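PDB 1X7F: outer surface protein from Bacillus cereus ATCC 14579, which is of unknown function but probably acts as a 6-phospho-N-acetylmuramidase, hydrolysing 6-phosphorylated N-acetylmuramyl glycosides derived from cell-wall material. Local coordinates for residues 235-240 with 372-377; 285-290 with 311-316; 38-43 with 76-81. All blocks are in the same frame, centred on the assembly; numbering follows the deposited sequence.

Contact 1 of 3, residues 235-240 with 372-377; sequences AKHLWA and LDYVGA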
ATOM      1  N   ALA A 235      -0.816   3.832  -0.461  1.00 35.92           N
ATOM      2  CA  ALA A 235      -0.849   2.468  -0.994  1.00 35.65           C
ATOM      3  C   ALA A 235       0.461   2.081  -1.672  1.00 35.69           C
ATOM      4  O   ALA A 235       0.984   0.984  -1.451  1.00 36.96           O
ATOM      5  CB  ALA A 235      -2.016   2.291  -1.953  1.00 34.50           C
ATOM      6  N   LYS A 236       0.978   2.978  -2.504  1.00 35.02           N
ATOM      7  CA  LYS A 236       2.288   2.814  -3.123  1.00 35.21           C
ATOM      8  C   LYS A 236       3.330   2.515  -2.054  1.00 34.98           C
ATOM      9  O   LYS A 236       4.117   1.585  -2.184  1.00 35.94           O
ATOM     10  CB  LYS A 236       2.706   4.084  -3.895  1.00 34.88           C
ATOM     11  CG  LYS A 236       2.068   4.272  -5.278  1.00 36.23           C
ATOM     12  CD  LYS A 236       2.586   5.584  -5.933  1.00 35.48           C
ATOM     13  CE  LYS A 236       1.891   5.866  -7.246  1.00 33.01           C
ATOM     14  NZ  LYS A 236       2.643   6.819  -8.103  1.00 34.29           N
ATOM     15  N   HIS A 237       3.329   3.305  -0.986  1.00 34.93           N
ATOM     16  CA  HIS A 237       4.315   3.131   0.056  1.00 34.73           C
ATOM     17  C   HIS A 237       4.235   1.746   0.720  1.00 34.80           C
ATOM     18  O   HIS A 237       5.241   1.032   0.778  1.00 36.49           O
ATOM     19  CB  HIS A 237       4.222   4.265   1.073  1.00 34.59           C
ATOM     20  CG  HIS A 237       5.306   4.236   2.103  1.00 33.00           C
ATOM     21  ND1 HIS A 237       5.213   4.916   3.297  1.00 34.11           N
ATOM     22  CD2 HIS A 237       6.505   3.611   2.119  1.00 29.16           C
ATOM     23  CE1 HIS A 237       6.308   4.715   4.004  1.00 30.46           C
ATOM     24  NE2 HIS A 237       7.106   3.924   3.312  1.00 29.75           N
ATOM     25  N   LEU A 238       3.051   1.366   1.186  1.00 33.92           N
ATOM     26  CA  LEU A 238       2.841   0.045   1.808  1.00 34.68           C
ATOM     27  C   LEU A 238       3.331  -1.140   0.952  1.00 34.34           C
ATOM     28  O   LEU A 238       4.008  -2.042   1.458  1.00 35.17           O
ATOM     29  CB  LEU A 238       1.367  -0.139   2.197  1.00 33.76           C
ATOM     30  CG  LEU A 238       0.819   0.788   3.293  1.00 35.18           C
ATOM     31  CD1 LEU A 238      -0.633   0.479   3.581  1.00 33.50           C
ATOM     32  CD2 LEU A 238       1.640   0.677   4.561  1.00 34.26           C
ATOM     33  N   TRP A 239       2.996  -1.124  -0.332  1.00 33.43           N
ATOM     34  CA  TRP A 239       3.437  -2.160  -1.254  1.00 34.42           C
ATOM     35  C   TRP A 239       4.927  -2.089  -1.544  1.00 34.68           C
ATOM     36  O   TRP A 239       5.561  -3.128  -1.719  1.00 35.10           O
ATOM     37  CB  TRP A 239       2.637  -2.141  -2.569  1.00 34.46           C
ATOM     38  CG  TRP A 239       1.226  -2.685  -2.460  1.00 35.10           C
ATOM     39  CD1 TRP A 239       0.814  -3.782  -1.745  1.00 34.73           C
ATOM     40  CD2 TRP A 239       0.059  -2.196  -3.142  1.00 36.68           C
ATOM     41  NE1 TRP A 239      -0.537  -3.977  -1.912  1.00 36.59           N
ATOM     42  CE2 TRP A 239      -1.026  -3.023  -2.768  1.00 36.53           C
ATOM     43  CE3 TRP A 239      -0.184  -1.132  -4.032  1.00 36.60           C
ATOM     44  CZ2 TRP A 239      -2.331  -2.813  -3.234  1.00 34.98           C
ATOM     45  CZ3 TRP A 239      -1.482  -0.929  -4.497  1.00 35.95           C
ATOM     46  CH2 TRP A 239      -2.539  -1.755  -4.077  1.00 34.79           C
ATOM     47  N   ALA A 240       5.491  -0.881  -1.591  1.00 34.53           N
ATOM     48  CA  ALA A 240       6.941  -0.724  -1.838  1.00 34.15           C
ATOM     49  C   ALA A 240       7.836  -1.246  -0.705  1.00 34.01           C
ATOM     50  O   ALA A 240       9.000  -1.531  -0.937  1.00 34.28           O
ATOM     51  CB  ALA A 240       7.304   0.745  -2.184  1.00 33.35           C
ATOM     52  N   LEU A 372      11.615   7.268  -3.547  1.00 36.94           N
ATOM     53  CA  LEU A 372      12.955   7.038  -4.098  1.00 38.73           C
ATOM     54  C   LEU A 372      13.858   6.104  -3.270  1.00 39.45           C
ATOM     55  O   LEU A 372      14.731   5.426  -3.831  1.00 40.58           O
ATOM     56  CB  LEU A 372      13.669   8.373  -4.330  1.00 38.43           C
ATOM     57  CG  LEU A 372      12.973   9.292  -5.333  1.00 38.71           C
ATOM     58  CD1 LEU A 372      13.640  10.681  -5.373  1.00 34.88           C
ATOM     59  CD2 LEU A 372      12.949   8.621  -6.715  1.00 37.40           C
ATOM     60  N   ASP A 373      13.634   6.061  -1.956  1.00 37.79           N
ATOM     61  CA  ASP A 373      14.381   5.192  -1.063  1.00 37.55           C
ATOM     62  C   ASP A 373      14.083   3.703  -1.289  1.00 36.67           C
ATOM     63  O   ASP A 373      14.847   2.844  -0.853  1.00 36.23           O
ATOM     64  CB  ASP A 373      14.077   5.552   0.398  1.00 38.82           C
ATOM     65  CG  ASP A 373      14.544   6.964   0.781  1.00 41.95           C
ATOM     66  OD1 ASP A 373      15.303   7.614   0.019  1.00 43.22           O
ATOM     67  OD2 ASP A 373      14.185   7.502   1.851  1.00 47.22           O
ATOM     68  N   TYR A 374      12.968   3.402  -1.952  1.00 35.45           N
ATOM     69  CA  TYR A 374      12.617   2.024  -2.293  1.00 35.81           C
ATOM     70  C   TYR A 374      13.190   1.558  -3.640  1.00 36.05           C
ATOM     71  O   TYR A 374      13.068   0.380  -3.995  1.00 36.82           O
ATOM     72  CB  TYR A 374      11.092   1.808  -2.180  1.00 36.21           C
ATOM     73  CG  TYR A 374      10.644   2.100  -0.776  1.00 35.14           C
ATOM     74  CD1 TYR A 374      10.231   3.383  -0.416  1.00 34.14           C
ATOM     75  CD2 TYR A 374      10.727   1.127   0.216  1.00 32.97           C
ATOM     76  CE1 TYR A 374       9.874   3.680   0.889  1.00 36.65           C
ATOM     77  CE2 TYR A 374      10.366   1.416   1.529  1.00 34.92           C
ATOM     78  CZ  TYR A 374       9.944   2.699   1.849  1.00 35.50           C
ATOM     79  OH  TYR A 374       9.587   3.013   3.125  1.00 37.72           O
ATOM     80  N   VAL A 375      13.822   2.476  -4.377  1.00 35.86           N
ATOM     81  CA  VAL A 375      14.588   2.099  -5.560  1.00 35.69           C
ATOM     82  C   VAL A 375      15.996   1.716  -5.112  1.00 34.87           C
ATOM     83  O   VAL A 375      16.898   2.547  -5.079  1.00 35.19           O
ATOM     84  CB  VAL A 375      14.642   3.212  -6.658  1.00 36.11           C
ATOM     85  CG1 VAL A 375      15.305   2.666  -7.925  1.00 36.41           C
ATOM     86  CG2 VAL A 375      13.250   3.735  -6.989  1.00 34.06           C
ATOM     87  N   GLY A 376      16.173   0.454  -4.745  1.00 35.14           N
ATOM     88  CA  GLY A 376      17.493  -0.027  -4.368  1.00 34.63           C
ATOM     89  C   GLY A 376      18.273  -0.604  -5.536  1.00 34.92           C
ATOM     90  O   GLY A 376      17.890  -0.454  -6.710  1.00 34.55           O
ATOM     91  N   ALA A 377      19.375  -1.264  -5.198  1.00 34.60           N
ATOM     92  CA  ALA A 377      20.210  -1.961  -6.154  1.00 35.38           C
ATOM     93  C   ALA A 377      19.379  -2.958  -6.973  1.00 35.47           C
ATOM     94  O   ALA A 377      18.798  -3.880  -6.413  1.00 35.67           O
ATOM     95  CB  ALA A 377      21.346  -2.670  -5.416  1.00 34.09           C
TER
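H237 NE2 and Y374 OH form the one hydrogen bond between the two segments, 2.6 Å long with an angle of 147°; either atom could be the donor. The hydroxyl lies at the imidazole edge, in the ring plane. With its CG anti to the backbone N (chi1 -174°), the histidine ring reaches out from the helix to meet it. Both polar ends have further partners: H237 ND1 bonds to H226 NE2, and Y374 OH also bonds to Y183 OH. The bond is thus one link in a chain of side chains, and rotation of the imidazole is restrained from two nitrogens.

The polar link joins two domains. Helix 231-240 connects strands 201-204 and 246-249 of the parallel, TIM-barrel-like sheet, whereas 372-377 belongs to the loop between strands 358-364 and 380-384 of the mixed sheet. A second link runs alongside, since K236 NZ makes a salt bridge with E368 and bonds to Q271 O.

Among the aromatic contacts, the H237 and Y374 rings meet obliquely, with centroids 5.2 Å apart and planes at 58°. F370 makes an edge-to-face contact with the same imidazole.

Apolar contact comes from A240, whose CB lies 3.9 Å from Y374 CG. At the same residue, the carbonyl oxygen A240 O comes within 3.4 Å of Y374 CD2.

Contact 2 of 3, residues 285-290 with 311-316; sequences KRATLQ and KKYKDY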
ATOM      1  N   LYS A 285      10.954  12.540 -23.155  1.00 32.77           N
ATOM      2  CA  LYS A 285       9.725  12.000 -22.580  1.00 33.57           C
ATOM      3  C   LYS A 285       9.553  10.500 -22.854  1.00 33.20           C
ATOM      4  O   LYS A 285       9.083   9.784 -21.995  1.00 32.59           O
ATOM      5  CB  LYS A 285       8.506  12.760 -23.102  1.00 34.22           C
ATOM      6  CG  LYS A 285       8.427  14.213 -22.652  1.00 36.65           C
ATOM      7  CD  LYS A 285       7.042  14.750 -22.996  1.00 39.90           C
ATOM      8  CE  LYS A 285       6.942  16.248 -22.784  1.00 42.71           C
ATOM      9  NZ  LYS A 285       5.517  16.691 -22.879  1.00 42.33           N
ATOM     10  N   ARG A 286       9.935  10.038 -24.048  1.00 33.11           N
ATOM     11  CA  ARG A 286       9.876   8.606 -24.385  1.00 34.28           C
ATOM     12  C   ARG A 286      10.862   7.800 -23.536  1.00 33.64           C
ATOM     13  O   ARG A 286      10.503   6.747 -23.003  1.00 33.81           O
ATOM     14  CB  ARG A 286      10.145   8.375 -25.884  1.00 33.31           C
ATOM     15  CG  ARG A 286       9.873   6.948 -26.359  1.00 37.43           C
ATOM     16  CD  ARG A 286      10.250   6.637 -27.833  1.00 36.90           C
ATOM     17  NE  ARG A 286      10.204   7.844 -28.639  1.00 41.31           N
ATOM     18  CZ  ARG A 286      11.219   8.335 -29.336  1.00 40.95           C
ATOM     19  NH1 ARG A 286      12.384   7.696 -29.406  1.00 38.90           N
ATOM     20  NH2 ARG A 286      11.041   9.463 -30.003  1.00 41.66           N
ATOM     21  N   ALA A 287      12.093   8.302 -23.410  1.00 32.48           N
ATOM     22  CA  ALA A 287      13.107   7.692 -22.536  1.00 33.24           C
ATOM     23  C   ALA A 287      12.582   7.562 -21.108  1.00 32.88           C
ATOM     24  O   ALA A 287      12.843   6.588 -20.433  1.00 34.33           O
ATOM     25  CB  ALA A 287      14.399   8.518 -22.541  1.00 31.84           C
ATOM     26  N   THR A 288      11.844   8.563 -20.658  1.00 33.17           N
ATOM     27  CA  THR A 288      11.299   8.581 -19.304  1.00 33.15           C
ATOM     28  C   THR A 288      10.135   7.600 -19.125  1.00 33.02           C
ATOM     29  O   THR A 288      10.130   6.815 -18.174  1.00 32.86           O
ATOM     30  CB  THR A 288      10.854  10.022 -18.959  1.00 33.74           C
ATOM     31  OG1 THR A 288      12.001  10.894 -19.016  1.00 32.47           O
ATOM     32  CG2 THR A 288      10.340  10.108 -17.502  1.00 31.28           C
ATOM     33  N   LEU A 289       9.170   7.649 -20.048  1.00 32.53           N
ATOM     34  CA  LEU A 289       7.862   6.998 -19.871  1.00 33.54           C
ATOM     35  C   LEU A 289       7.741   5.604 -20.464  1.00 34.75           C
ATOM     36  O   LEU A 289       6.961   4.786 -19.976  1.00 34.90           O
ATOM     37  CB  LEU A 289       6.744   7.853 -20.473  1.00 31.87           C
ATOM     38  CG  LEU A 289       6.473   9.259 -19.958  1.00 30.01           C
ATOM     39  CD1 LEU A 289       5.385   9.911 -20.824  1.00 31.25           C
ATOM     40  CD2 LEU A 289       6.064   9.227 -18.503  1.00 27.46           C
ATOM     41  N   GLN A 290       8.493   5.346 -21.527  1.00 36.62           N
ATOM     42  CA  GLN A 290       8.323   4.124 -22.301  1.00 39.40           C
ATOM     43  C   GLN A 290       9.221   3.008 -21.787  1.00 39.87           C
ATOM     44  O   GLN A 290       9.088   1.863 -22.189  1.00 41.99           O
ATOM     45  CB  GLN A 290       8.571   4.388 -23.800  1.00 37.95           C
ATOM     46  CG  GLN A 290       7.886   3.399 -24.691  1.00 43.53           C
ATOM     47  CD  GLN A 290       7.993   3.740 -26.167  1.00 47.58           C
ATOM     48  OE1 GLN A 290       8.790   3.135 -26.886  1.00 47.08           O
ATOM     49  NE2 GLN A 290       7.194   4.713 -26.619  1.00 47.32           N
ATOM     50  N   LYS A 311      21.702   2.948 -24.125  1.00 46.32           N
ATOM     51  CA  LYS A 311      21.976   2.109 -25.285  1.00 45.39           C
ATOM     52  C   LYS A 311      20.971   2.348 -26.411  1.00 44.05           C
ATOM     53  O   LYS A 311      21.335   2.349 -27.588  1.00 43.54           O
ATOM     54  CB  LYS A 311      21.956   0.634 -24.893  1.00 46.71           C
ATOM     55  CG  LYS A 311      23.255   0.127 -24.286  1.00 50.23           C
ATOM     56  CD  LYS A 311      23.376  -1.398 -24.442  1.00 54.13           C
ATOM     57  CE  LYS A 311      22.469  -2.133 -23.456  1.00 55.03           C
ATOM     58  NZ  LYS A 311      22.720  -1.645 -22.070  1.00 54.53           N
ATOM     59  N   LYS A 312      19.707   2.551 -26.040  1.00 42.16           N
ATOM     60  CA  LYS A 312      18.647   2.810 -27.007  1.00 41.94           C
ATOM     61  C   LYS A 312      18.627   4.248 -27.502  1.00 41.18           C
ATOM     62  O   LYS A 312      18.102   4.522 -28.581  1.00 41.73           O
ATOM     63  CB  LYS A 312      17.274   2.466 -26.420  1.00 41.82           C
ATOM     64  CG  LYS A 312      17.082   0.998 -26.095  1.00 44.10           C
ATOM     65  CD  LYS A 312      15.866   0.783 -25.193  1.00 49.89           C
ATOM     66  CE  LYS A 312      14.593   0.678 -26.002  1.00 51.17           C
ATOM     67  NZ  LYS A 312      14.629  -0.518 -26.908  1.00 55.19           N
ATOM     68  N   TYR A 313      19.193   5.162 -26.720  1.00 39.91           N
ATOM     69  CA  TYR A 313      19.034   6.590 -26.991  1.00 39.71           C
ATOM     70  C   TYR A 313      20.318   7.318 -27.381  1.00 39.71           C
ATOM     71  O   TYR A 313      20.301   8.528 -27.607  1.00 39.49           O
ATOM     72  CB  TYR A 313      18.303   7.281 -25.827  1.00 38.84           C
ATOM     73  CG  TYR A 313      16.840   6.855 -25.749  1.00 40.02           C
ATOM     74  CD1 TYR A 313      16.424   5.844 -24.874  1.00 37.54           C
ATOM     75  CD2 TYR A 313      15.880   7.435 -26.583  1.00 40.41           C
ATOM     76  CE1 TYR A 313      15.082   5.437 -24.816  1.00 38.64           C
ATOM     77  CE2 TYR A 313      14.535   7.044 -26.527  1.00 40.05           C
ATOM     78  CZ  TYR A 313      14.145   6.045 -25.646  1.00 38.49           C
ATOM     79  OH  TYR A 313      12.826   5.658 -25.599  1.00 39.85           O
ATOM     80  N   LYS A 314      21.413   6.573 -27.506  1.00 40.03           N
ATOM     81  CA  LYS A 314      22.729   7.176 -27.736  1.00 40.93           C
ATOM     82  C   LYS A 314      22.888   7.767 -29.141  1.00 40.43           C
ATOM     83  O   LYS A 314      23.755   8.619 -29.366  1.00 41.01           O
ATOM     84  CB  LYS A 314      23.845   6.169 -27.453  1.00 41.49           C
ATOM     85  CG  LYS A 314      23.844   4.957 -28.355  1.00 42.14           C
ATOM     86  CD  LYS A 314      25.135   4.210 -28.210  1.00 45.55           C
ATOM     87  CE  LYS A 314      25.058   2.873 -28.895  1.00 47.98           C
ATOM     88  NZ  LYS A 314      26.426   2.392 -29.251  1.00 51.88           N
ATOM     89  N   ASP A 315      22.047   7.304 -30.068  1.00 39.30           N
ATOM     90  CA  ASP A 315      22.020   7.790 -31.449  1.00 37.81           C
ATOM     91  C   ASP A 315      21.197   9.062 -31.596  1.00 35.80           C
ATOM     92  O   ASP A 315      21.200   9.672 -32.659  1.00 36.14           O
ATOM     93  CB  ASP A 315      21.408   6.737 -32.375  1.00 38.39           C
ATOM     94  CG  ASP A 315      22.290   5.520 -32.566  1.00 40.68           C
ATOM     95  OD1 ASP A 315      23.530   5.677 -32.699  1.00 36.36           O
ATOM     96  OD2 ASP A 315      21.802   4.359 -32.626  1.00 42.66           O
ATOM     97  N   TYR A 316      20.483   9.441 -30.541  1.00 33.92           N
ATOM     98  CA  TYR A 316      19.490  10.509 -30.615  1.00 33.14           C
ATOM     99  C   TYR A 316      20.016  11.880 -30.174  1.00 34.29           C
ATOM    100  O   TYR A 316      21.064  11.987 -29.533  1.00 34.01           O
ATOM    101  CB  TYR A 316      18.222  10.116 -29.840  1.00 31.31           C
ATOM    102  CG  TYR A 316      17.437   9.000 -30.520  1.00 30.69           C
ATOM    103  CD1 TYR A 316      17.863   7.664 -30.436  1.00 28.06           C
ATOM    104  CD2 TYR A 316      16.289   9.280 -31.264  1.00 25.13           C
ATOM    105  CE1 TYR A 316      17.161   6.644 -31.052  1.00 27.63           C
ATOM    106  CE2 TYR A 316      15.576   8.264 -31.883  1.00 26.74           C
ATOM    107  CZ  TYR A 316      16.015   6.944 -31.771  1.00 28.16           C
ATOM    108  OH  TYR A 316      15.335   5.932 -32.398  1.00 27.32           O
TER
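Y313 OH is lodged against R286 and A287, and its hydrogen bond goes to E291 OE2, a little further along the chain from those two residues. R286 CG is 3.3 Å from the hydroxyl oxygen and R286 CD 3.5 Å, so the arginine's aliphatic stem packs against it. The backbone atom A287 N also stands 3.5 Å from Y313 OH. The contact joins helix 282-289, which connects strands 270-276 and 293-294 of the mixed sheet, to the short helix 309-313 that follows edge strand 303-306. Both elements belong to the C-terminal domain.

The tyrosine ring supplies most of the apolar contact. A287 CB sits over one face, 3.9 Å from the Y313 ring centroid and 12° off the ring normal, which meets the geometry of a CH-pi interaction. V283, one turn earlier on the helix, touches both Y313 and Y316.

R286 NH1 lies at the edge of the Y313 ring, near its plane, and comes within 3.7 Å of Y313 CE2. Because NH1 is at the edge rather than over a face, the pair is not a stack, although the planes are only 31° apart. R286 leaves the helix with chi1 near 180° (-170°), which carries its stem past the hydroxyl, and a bend at chi3 then turns the head toward the two tyrosines. R286 and Y316 also touch a crystal neighbour, so lattice forces may influence their outer ends. A type I turn from Y313 to Y316 brings the second ring to the arginine, with Y316 CE2 4.1 Å from R286 NH1.

Contact 3 of 3, residues 38-43 with 76-81; sequences STKEKD and FKEIIN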
ATOM      1  N   SER A  38     -24.400   3.773   9.133  1.00 37.24           N
ATOM      2  CA  SER A  38     -24.880   3.987   7.768  1.00 37.25           C
ATOM      3  C   SER A  38     -26.178   3.213   7.482  1.00 37.15           C
ATOM      4  O   SER A  38     -26.888   2.816   8.415  1.00 37.73           O
ATOM      5  CB  SER A  38     -23.774   3.606   6.772  1.00 37.14           C
ATOM      6  OG  SER A  38     -24.127   3.956   5.445  1.00 39.12           O
ATOM      7  N   THR A  39     -26.504   3.040   6.198  1.00 36.69           N
ATOM      8  CA  THR A  39     -27.606   2.171   5.778  1.00 36.70           C
ATOM      9  C   THR A  39     -27.077   1.045   4.902  1.00 36.26           C
ATOM     10  O   THR A  39     -26.025   1.178   4.296  1.00 36.61           O
ATOM     11  CB  THR A  39     -28.701   2.957   5.013  1.00 36.96           C
ATOM     12  OG1 THR A  39     -28.157   3.487   3.795  1.00 36.62           O
ATOM     13  CG2 THR A  39     -29.171   4.186   5.807  1.00 36.26           C
ATOM     14  N   LYS A  40     -27.808  -0.064   4.840  1.00 36.51           N
ATOM     15  CA  LYS A  40     -27.401  -1.208   4.022  1.00 36.70           C
ATOM     16  C   LYS A  40     -27.314  -0.834   2.537  1.00 36.99           C
ATOM     17  O   LYS A  40     -26.475  -1.362   1.822  1.00 37.14           O
ATOM     18  CB  LYS A  40     -28.330  -2.412   4.241  1.00 36.46           C
ATOM     19  CG  LYS A  40     -29.719  -2.258   3.643  1.00 36.12           C
ATOM     20  CD  LYS A  40     -30.648  -3.379   4.059  1.00 37.02           C
ATOM     21  CE  LYS A  40     -32.059  -3.106   3.565  1.00 36.31           C
ATOM     22  NZ  LYS A  40     -33.015  -4.098   4.105  1.00 39.60           N
ATOM     23  N   GLU A  41     -28.169   0.094   2.104  1.00 37.60           N
ATOM     24  CA  GLU A  41     -28.208   0.575   0.724  1.00 38.11           C
ATOM     25  C   GLU A  41     -26.883   1.206   0.304  1.00 38.03           C
ATOM     26  O   GLU A  41     -26.273   0.778  -0.673  1.00 38.45           O
ATOM     27  CB  GLU A  41     -29.343   1.586   0.522  1.00 38.47           C
ATOM     28  CG  GLU A  41     -30.751   1.041   0.740  1.00 40.95           C
ATOM     29  CD  GLU A  41     -31.193   1.123   2.191  1.00 43.03           C
ATOM     30  OE1 GLU A  41     -31.798   0.149   2.682  1.00 45.84           O
ATOM     31  OE2 GLU A  41     -30.939   2.158   2.842  1.00 43.52           O
ATOM     32  N   LYS A  42     -26.438   2.214   1.050  1.00 38.17           N
ATOM     33  CA  LYS A  42     -25.185   2.908   0.741  1.00 38.15           C
ATOM     34  C   LYS A  42     -23.946   2.039   0.949  1.00 37.66           C
ATOM     35  O   LYS A  42     -22.906   2.291   0.336  1.00 38.18           O
ATOM     36  CB  LYS A  42     -25.063   4.211   1.539  1.00 38.76           C
ATOM     37  CG  LYS A  42     -26.131   5.258   1.199  1.00 40.22           C
ATOM     38  CD  LYS A  42     -25.656   6.668   1.552  1.00 43.74           C
ATOM     39  CE  LYS A  42     -25.667   6.924   3.053  1.00 44.64           C
ATOM     40  NZ  LYS A  42     -27.054   7.109   3.578  1.00 45.33           N
ATOM     41  N   ASP A  43     -24.051   1.034   1.819  1.00 36.71           N
ATOM     42  CA  ASP A  43     -22.953   0.088   2.042  1.00 36.03           C
ATOM     43  C   ASP A  43     -22.847  -0.867   0.850  1.00 35.60           C
ATOM     44  O   ASP A  43     -21.743  -1.202   0.404  1.00 35.41           O
ATOM     45  CB  ASP A  43     -23.164  -0.734   3.320  1.00 35.25           C
ATOM     46  CG  ASP A  43     -22.798   0.019   4.591  1.00 35.17           C
ATOM     47  OD1 ASP A  43     -21.957   0.954   4.550  1.00 30.14           O
ATOM     48  OD2 ASP A  43     -23.305  -0.289   5.694  1.00 32.42           O
ATOM     49  N   PHE A  76     -26.564  -7.465   8.295  1.00 49.23           N
ATOM     50  CA  PHE A  76     -25.164  -7.877   8.164  1.00 48.74           C
ATOM     51  C   PHE A  76     -25.072  -9.047   7.179  1.00 48.22           C
ATOM     52  O   PHE A  76     -24.134  -9.131   6.397  1.00 48.25           O
ATOM     53  CB  PHE A  76     -24.572  -8.281   9.520  1.00 48.80           C
ATOM     54  CG  PHE A  76     -23.759  -7.200  10.185  1.00 49.73           C
ATOM     55  CD1 PHE A  76     -22.414  -7.017   9.858  1.00 51.07           C
ATOM     56  CD2 PHE A  76     -24.328  -6.380  11.155  1.00 50.37           C
ATOM     57  CE1 PHE A  76     -21.652  -6.019  10.477  1.00 51.64           C
ATOM     58  CE2 PHE A  76     -23.579  -5.378  11.777  1.00 50.81           C
ATOM     59  CZ  PHE A  76     -22.235  -5.200  11.440  1.00 50.71           C
ATOM     60  N   LYS A  77     -26.067  -9.930   7.222  1.00 47.22           N
ATOM     61  CA  LYS A  77     -26.159 -11.076   6.320  1.00 46.79           C
ATOM     62  C   LYS A  77     -26.403 -10.667   4.862  1.00 46.01           C
ATOM     63  O   LYS A  77     -25.849 -11.291   3.933  1.00 45.48           O
ATOM     64  CB  LYS A  77     -27.275 -12.015   6.781  1.00 46.30           C
ATOM     65  CG  LYS A  77     -27.062 -13.471   6.439  1.00 47.08           C
ATOM     66  CD  LYS A  77     -28.297 -14.275   6.814  1.00 48.79           C
ATOM     67  CE  LYS A  77     -27.926 -15.632   7.387  1.00 50.83           C
ATOM     68  NZ  LYS A  77     -27.214 -15.496   8.695  1.00 51.69           N
ATOM     69  N   GLU A  78     -27.241  -9.638   4.671  1.00 45.36           N
ATOM     70  CA  GLU A  78     -27.508  -9.106   3.337  1.00 44.99           C
ATOM     71  C   GLU A  78     -26.260  -8.433   2.763  1.00 44.71           C
ATOM     72  O   GLU A  78     -25.821  -8.760   1.655  1.00 44.76           O
ATOM     73  CB  GLU A  78     -28.684  -8.124   3.363  1.00 45.00           C
ATOM     74  CG  GLU A  78     -29.012  -7.517   2.003  1.00 45.36           C
ATOM     75  CD  GLU A  78     -30.405  -6.892   1.936  1.00 45.65           C
ATOM     76  OE1 GLU A  78     -31.011  -6.625   2.999  1.00 44.87           O
ATOM     77  OE2 GLU A  78     -30.893  -6.665   0.804  1.00 47.00           O
ATOM     78  N   ILE A  79     -25.697  -7.502   3.532  1.00 43.77           N
ATOM     79  CA  ILE A  79     -24.476  -6.807   3.150  1.00 43.37           C
ATOM     80  C   ILE A  79     -23.363  -7.798   2.796  1.00 43.13           C
ATOM     81  O   ILE A  79     -22.742  -7.669   1.738  1.00 42.77           O
ATOM     82  CB  ILE A  79     -24.019  -5.816   4.262  1.00 42.88           C
ATOM     83  CG1 ILE A  79     -25.038  -4.684   4.433  1.00 42.38           C
ATOM     84  CG2 ILE A  79     -22.669  -5.225   3.921  1.00 42.27           C
ATOM     85  CD1 ILE A  79     -24.945  -3.954   5.760  1.00 40.77           C
ATOM     86  N   ILE A  80     -23.134  -8.786   3.667  1.00 42.75           N
ATOM     87  CA  ILE A  80     -22.072  -9.786   3.467  1.00 42.65           C
ATOM     88  C   ILE A  80     -22.328 -10.667   2.236  1.00 42.66           C
ATOM     89  O   ILE A  80     -21.385 -11.043   1.526  1.00 42.98           O
ATOM     90  CB  ILE A  80     -21.849 -10.644   4.747  1.00 42.42           C
ATOM     91  CG1 ILE A  80     -21.174  -9.807   5.839  1.00 42.27           C
ATOM     92  CG2 ILE A  80     -20.994 -11.866   4.440  1.00 42.49           C
ATOM     93  CD1 ILE A  80     -21.184 -10.436   7.230  1.00 41.81           C
ATOM     94  N   ASN A  81     -23.597 -10.971   1.983  1.00 41.82           N
ATOM     95  CA  ASN A  81     -23.988 -11.746   0.804  1.00 41.93           C
ATOM     96  C   ASN A  81     -23.717 -10.959  -0.480  1.00 41.06           C
ATOM     97  O   ASN A  81     -23.253 -11.511  -1.479  1.00 40.18           O
ATOM     98  CB  ASN A  81     -25.464 -12.136   0.880  1.00 41.54           C
ATOM     99  CG  ASN A  81     -25.697 -13.603   0.592  1.00 43.69           C
ATOM    100  OD1 ASN A  81     -25.299 -14.126  -0.455  1.00 45.14           O
ATOM    101  ND2 ASN A  81     -26.370 -14.277   1.519  1.00 45.33           N
TER
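The carboxylates of D43 and E78 are the flat groups here, and each meets the facing helix through one oxygen. At E78, K40 CD stands above the carboxylate plane, over OE1 and 3.4 Å from it, while the ammonium is tilted out of the plane on that same side. At D43, OD2 lies 4.0 Å from I79 CD1, and OD1 is hydrogen-bonded to Y253 OH. Helices 40-51 and 74-85 are successive helices of the TIM-barrel-like domain: the first connects strand 28-33 to 55-62, the second 55-62 to 89-94, in consecutive parallel beta-alpha-beta crossovers.

The polar link is a salt bridge from K40 NZ to E78 OE1. At 3.4 Å its hydrogen bond is weak, and K40 CD comes as near to E78 OE1 as NZ does. K40 CG sits between the backbone N and the carbonyl carbon (chi1 72°). From there the extended chain runs obliquely across the end of E78, whose own extended chain reaches out to meet it.

Nearer the sheet, I79 packs its CG1-CD1 branch against the first turn of helix 40-51. Its CG1 is 4.0 Å from K40 CB, and its CD1 touches both K40 CB and D43 OD2. L33 of strand 28-33, P35 of the following loop and I47, one turn on from D43 in helix 40-51, also touch I79.

T39 caps the helix that presents K40 and D43: T39 OG1 accepts a nearly straight but weak bond from K42 N, 3.5 Å long with an angle of 173°.

How the contacts relate
Along the chain, contact 3 closes first; contact 1 then opens at 235-240 and closes only at 372-377, with contact 2 nested inside that loop. Contact 3 pairs two early helices of the parallel barrel-like domain, and contact 2 joins helix 282-289 to the short helix 309-313 and the turn after it, in the mixed-sheet domain. Their centres are about 51 Å apart, on opposite sides of the chain's centre. Contact 1 lies between them, its own centre about 36 Å from that of contact 3 and about 24 Å from that of contact 2, and no two of the contacts touch. Contacts 2 and 3 therefore each join elements within one domain, whereas contact 1 ties the domains together, bringing the late 372-377 loop back to helix 231-240.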